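Local coordinates for putative membrane anchored protein (Corynebacterium diphtheriae, PDB 3LSO), which is of unknown function but is probably tethered to the bacterial membrane, with an N-terminal domain related to the immunoglobulin-like E-set beta-sandwiches, at residues A[43-48]-A[76-81]; A[71-76]-A[132-137]. All coordinates share one frame; numbering follows the deposited sequence.

How the contacts relate
From the N terminus, the chain first supplies 43-48, on strand 41-54. It then returns along strand 65-76, where 71-76 opens contact 2, and runs into 76-81, which closes contact 1 across 27 intervening residues, most of them in strands. Only after a longer excursion of 55 residues does 132-137 arrive to close contact 2. The two closures therefore cross rather than nest, and V76 belongs to both. Their centres lie about 12 Å apart, and together they link strand 41-54, the end of strand 65-76 with its following loop, and strand 132-136.

Contact 1: A[43-48]-A[76-81]; sequences FNQKSN and VSNDNL
Q45 and V76 meet at the middle of this contact, a worked example of a loop laid against a strand through side chains. Van der Waals contacts come first. Q45 lays the end of its bent chain against CG1 of V76, with CD of Q45 about 3.2 Å from that methyl, which also borders the amide nitrogen. The torsions explain the fit: the Q45 chain leaves with CG anti to the backbone N (chi1 179°) and then bends at chi2, which brings the amide against CG1 of V76 and CB of N78. The other methyl of V76, CG2, faces S47, 3.9 Å from its OG.

Contacts of the amides follow. The Q45 amide presents OE1 to the beta carbon of N78, at 3.3 Å from CB. On the same strand that oxygen lies at the edge of the F43 ring, in its plane. ND2 of N78 lies 3.7 Å from both CE1 and CZ of F43, approaching from an oblique direction, the ring and amide planes standing 70° apart.

Hydrogen bonding shapes the loop itself. OD1 of N78 accepts from the backbone N of N80 at 2.7 Å, with the donor above the carbonyl plane. Along its other edge, strand 43-48 bonds through F43, Q45 and S47 to V34, C32 and V30, and C32 is in disulfide linkage with C176. The arrangement is that of a loop leaving a strand edge and turning through an Asx turn at N78, consistent with a beta-sandwich of the E-set clan.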
# COMPACT_ATOMS: atom_id res chain seq x y z
N PHE A 43 53.12 -9.83 21.67
CA PHE A 43 53.43 -9.84 20.23
C PHE A 43 52.26 -9.61 19.27
O PHE A 43 51.11 -9.89 19.58
CB PHE A 43 54.22 -11.10 19.83
CG PHE A 43 53.44 -12.39 19.92
CD1 PHE A 43 52.86 -12.94 18.78
CD2 PHE A 43 53.32 -13.07 21.13
CE1 PHE A 43 52.14 -14.16 18.85
CE2 PHE A 43 52.61 -14.28 21.22
CZ PHE A 43 52.02 -14.83 20.08
N ASN A 44 52.58 -9.11 18.08
CA ASN A 44 51.60 -8.98 17.02
C ASN A 44 51.58 -10.14 16.04
O ASN A 44 52.58 -10.81 15.81
CB ASN A 44 51.73 -7.65 16.29
CG ASN A 44 50.78 -6.61 16.84
OD1 ASN A 44 49.70 -6.37 16.28
ND2 ASN A 44 51.15 -6.02 17.98
N GLN A 45 50.41 -10.34 15.46
CA GLN A 45 50.14 -11.47 14.62
C GLN A 45 49.05 -11.06 13.66
O GLN A 45 48.08 -10.43 14.06
CB GLN A 45 49.69 -12.62 15.51
CG GLN A 45 49.34 -13.91 14.77
CD GLN A 45 50.56 -14.75 14.47
OE1 GLN A 45 51.32 -15.11 15.38
NE2 GLN A 45 50.75 -15.08 13.19
N LYS A 46 49.21 -11.39 12.38
CA LYS A 46 48.21 -11.07 11.36
C LYS A 46 47.41 -12.31 11.00
O LYS A 46 47.90 -13.44 11.10
CB LYS A 46 48.89 -10.51 10.11
CG LYS A 46 50.00 -9.50 10.39
CD LYS A 46 49.45 -8.09 10.65
CE LYS A 46 48.59 -7.61 9.49
NZ LYS A 46 48.78 -6.15 9.24
N SER A 47 46.17 -12.12 10.57
CA SER A 47 45.33 -13.25 10.22
C SER A 47 44.09 -12.87 9.44
O SER A 47 43.90 -11.70 9.14
CB SER A 47 44.93 -14.01 11.48
OG SER A 47 44.40 -15.26 11.13
N ASN A 48 43.27 -13.86 9.12
CA ASN A 48 42.01 -13.65 8.40
C ASN A 48 40.78 -14.23 9.10
O ASN A 48 40.75 -15.41 9.45
CB ASN A 48 42.11 -14.24 6.99
CG ASN A 48 42.97 -13.40 6.07
OD1 ASN A 48 42.46 -12.66 5.23
ND2 ASN A 48 44.29 -13.51 6.23
N VAL A 76 47.10 -19.88 11.94
CA VAL A 76 48.02 -18.84 12.38
C VAL A 76 49.40 -19.46 12.41
O VAL A 76 49.60 -20.53 13.00
CB VAL A 76 47.61 -18.30 13.77
CG1 VAL A 76 48.68 -17.37 14.31
CG2 VAL A 76 46.27 -17.57 13.69
N SER A 77 50.37 -18.82 11.77
CA SER A 77 51.67 -19.44 11.57
C SER A 77 52.86 -18.73 12.22
O SER A 77 53.90 -18.52 11.57
CB SER A 77 51.93 -19.70 10.08
OG SER A 77 51.57 -21.03 9.74
N ASN A 78 52.72 -18.38 13.49
CA ASN A 78 53.86 -18.06 14.35
C ASN A 78 54.83 -19.26 14.41
O ASN A 78 54.37 -20.41 14.42
CB ASN A 78 53.36 -17.68 15.75
CG ASN A 78 54.48 -17.51 16.76
OD1 ASN A 78 55.66 -17.73 16.46
ND2 ASN A 78 54.11 -17.12 17.99
N ASP A 79 56.14 -19.01 14.43
CA ASP A 79 57.14 -20.10 14.48
C ASP A 79 57.37 -20.76 15.86
O ASP A 79 57.85 -21.90 15.92
CB ASP A 79 58.49 -19.65 13.88
CG ASP A 79 59.21 -20.79 13.15
OD1 ASP A 79 58.74 -21.19 12.05
OD2 ASP A 79 60.24 -21.27 13.67
N ASN A 80 57.03 -20.05 16.94
CA ASN A 80 57.09 -20.57 18.32
C ASN A 80 56.02 -21.60 18.66
O ASN A 80 56.08 -22.25 19.71
CB ASN A 80 56.96 -19.45 19.35
CG ASN A 80 57.68 -18.20 18.94
OD1 ASN A 80 57.05 -17.15 18.78
ND2 ASN A 80 58.99 -18.29 18.76
N LEU A 81 55.00 -21.69 17.80
CA LEU A 81 53.92 -22.68 17.94
C LEU A 81 54.42 -24.13 17.84
O LEU A 81 53.95 -25.01 18.58
CB LEU A 81 52.83 -22.40 16.91
CG LEU A 81 52.17 -21.03 16.97
CD1 LEU A 81 51.07 -20.95 15.93
CD2 LEU A 81 51.61 -20.72 18.35

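Contact 2: A[71-76]-A[132-137]; sequences IKDISV and SLRISA
I74 and I135 face each other as a hydrogen-bonded pair of an antiparallel beta-sheet, in what is probably an E-set-like beta-sandwich. Their backbones exchange two bonds, I74 N to I135 O and I135 N to I74 O, both of 3.1 Å, and the short strands 74-76 and 132-136 run nearly antiparallel, with 155° between their N-to-C directions. On the side of the sheet they share with V76 and L133, the isoleucines cross obliquely, CD1 of I74 resting 3.7 Å from CG2 of I135. L124 and A126 add to the surroundings of I135. Farther along, I71 and A137 meet CB to CB at 4.2 Å.

R134 lies on the other face, with S75, and its guanidinium is met by D73. The latter holds its carboxylate beside its own backbone N (chi1 -64°), with OD2 at the guanidinium edge and near its plane. The salt bridge is long, 3.6 Å from OD2 of D73 to NE of R134, and the two planar groups are turned 47° apart. NH1 of R134 instead engages E129 in a salt bridge. The other D73 oxygen, OD1, lies against CB of S136. At the start of strand 132-136, OG of S75 is hydrogen-bonded to OG of S132 at 3.2 Å.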
# COMPACT_ATOMS: atom_id res chain seq x y z
N ILE A 71 31.40 -20.40 10.59
CA ILE A 71 32.70 -19.75 10.71
C ILE A 71 33.75 -20.65 10.10
O ILE A 71 33.84 -21.82 10.46
CB ILE A 71 33.06 -19.43 12.18
CG1 ILE A 71 32.43 -18.11 12.61
CG2 ILE A 71 34.56 -19.34 12.35
CD1 ILE A 71 32.19 -18.00 14.07
N LYS A 72 34.53 -20.12 9.16
CA LYS A 72 35.55 -20.92 8.48
C LYS A 72 36.85 -20.95 9.29
O LYS A 72 37.20 -19.96 9.96
CB LYS A 72 35.78 -20.44 7.03
CG LYS A 72 34.58 -20.59 6.08
CD LYS A 72 34.18 -22.06 5.82
CE LYS A 72 33.49 -22.26 4.45
NZ LYS A 72 32.13 -21.62 4.30
N ASP A 73 37.55 -22.08 9.23
CA ASP A 73 38.78 -22.33 10.01
C ASP A 73 39.85 -21.27 9.74
O ASP A 73 39.95 -20.73 8.64
CB ASP A 73 39.38 -23.70 9.67
CG ASP A 73 38.48 -24.86 10.06
OD1 ASP A 73 37.38 -24.63 10.62
OD2 ASP A 73 38.87 -26.03 9.81
N ILE A 74 40.66 -20.99 10.75
CA ILE A 74 41.81 -20.10 10.57
C ILE A 74 43.12 -20.80 10.93
O ILE A 74 43.20 -21.49 11.94
CB ILE A 74 41.73 -18.85 11.46
CG1 ILE A 74 40.28 -18.44 11.71
CG2 ILE A 74 42.56 -17.74 10.84
CD1 ILE A 74 40.04 -17.89 13.10
N SER A 75 44.14 -20.60 10.09
CA SER A 75 45.52 -20.94 10.45
C SER A 75 46.32 -19.72 10.90
O SER A 75 46.22 -18.64 10.31
CB SER A 75 46.23 -21.63 9.29
OG SER A 75 46.14 -23.04 9.44
N VAL A 76 47.10 -19.88 11.94
CA VAL A 76 48.02 -18.84 12.38
C VAL A 76 49.40 -19.46 12.41
O VAL A 76 49.60 -20.53 13.00
CB VAL A 76 47.61 -18.30 13.77
CG1 VAL A 76 48.68 -17.37 14.31
CG2 VAL A 76 46.27 -17.57 13.69
N SER A 132 51.51 -24.62 13.31
CA SER A 132 50.29 -23.87 13.08
C SER A 132 49.35 -23.91 14.30
O SER A 132 49.50 -24.76 15.17
CB SER A 132 49.58 -24.45 11.86
OG SER A 132 48.78 -23.49 11.22
N LEU A 133 48.41 -22.98 14.36
CA LEU A 133 47.33 -23.03 15.33
C LEU A 133 45.98 -22.87 14.62
O LEU A 133 45.67 -21.82 14.06
CB LEU A 133 47.51 -21.97 16.42
CG LEU A 133 46.56 -21.97 17.62
CD1 LEU A 133 46.97 -22.97 18.69
CD2 LEU A 133 46.45 -20.58 18.24
N ARG A 134 45.19 -23.94 14.66
CA ARG A 134 43.94 -24.04 13.92
C ARG A 134 42.73 -23.73 14.82
O ARG A 134 42.34 -24.54 15.67
CB ARG A 134 43.84 -25.43 13.28
CG ARG A 134 42.85 -25.57 12.15
CD ARG A 134 43.31 -26.65 11.18
NE ARG A 134 42.19 -27.33 10.53
CZ ARG A 134 42.26 -28.55 9.98
NH1 ARG A 134 43.40 -29.24 10.01
NH2 ARG A 134 41.19 -29.09 9.41
N ILE A 135 42.15 -22.54 14.63
CA ILE A 135 40.94 -22.10 15.36
C ILE A 135 39.67 -22.40 14.57
O ILE A 135 39.49 -21.88 13.46
CB ILE A 135 40.99 -20.60 15.70
CG1 ILE A 135 41.91 -20.33 16.87
CG2 ILE A 135 39.63 -20.09 16.09
CD1 ILE A 135 43.10 -19.53 16.50
N SER A 136 38.78 -23.21 15.15
CA SER A 136 37.56 -23.67 14.47
C SER A 136 36.29 -23.50 15.32
O SER A 136 36.37 -23.24 16.53
CB SER A 136 37.70 -25.13 14.11
OG SER A 136 37.66 -25.91 15.29
N ALA A 137 35.12 -23.69 14.69
CA ALA A 137 33.81 -23.52 15.33
C ALA A 137 32.70 -24.29 14.62
O ALA A 137 32.53 -24.19 13.40
CB ALA A 137 33.43 -22.03 15.41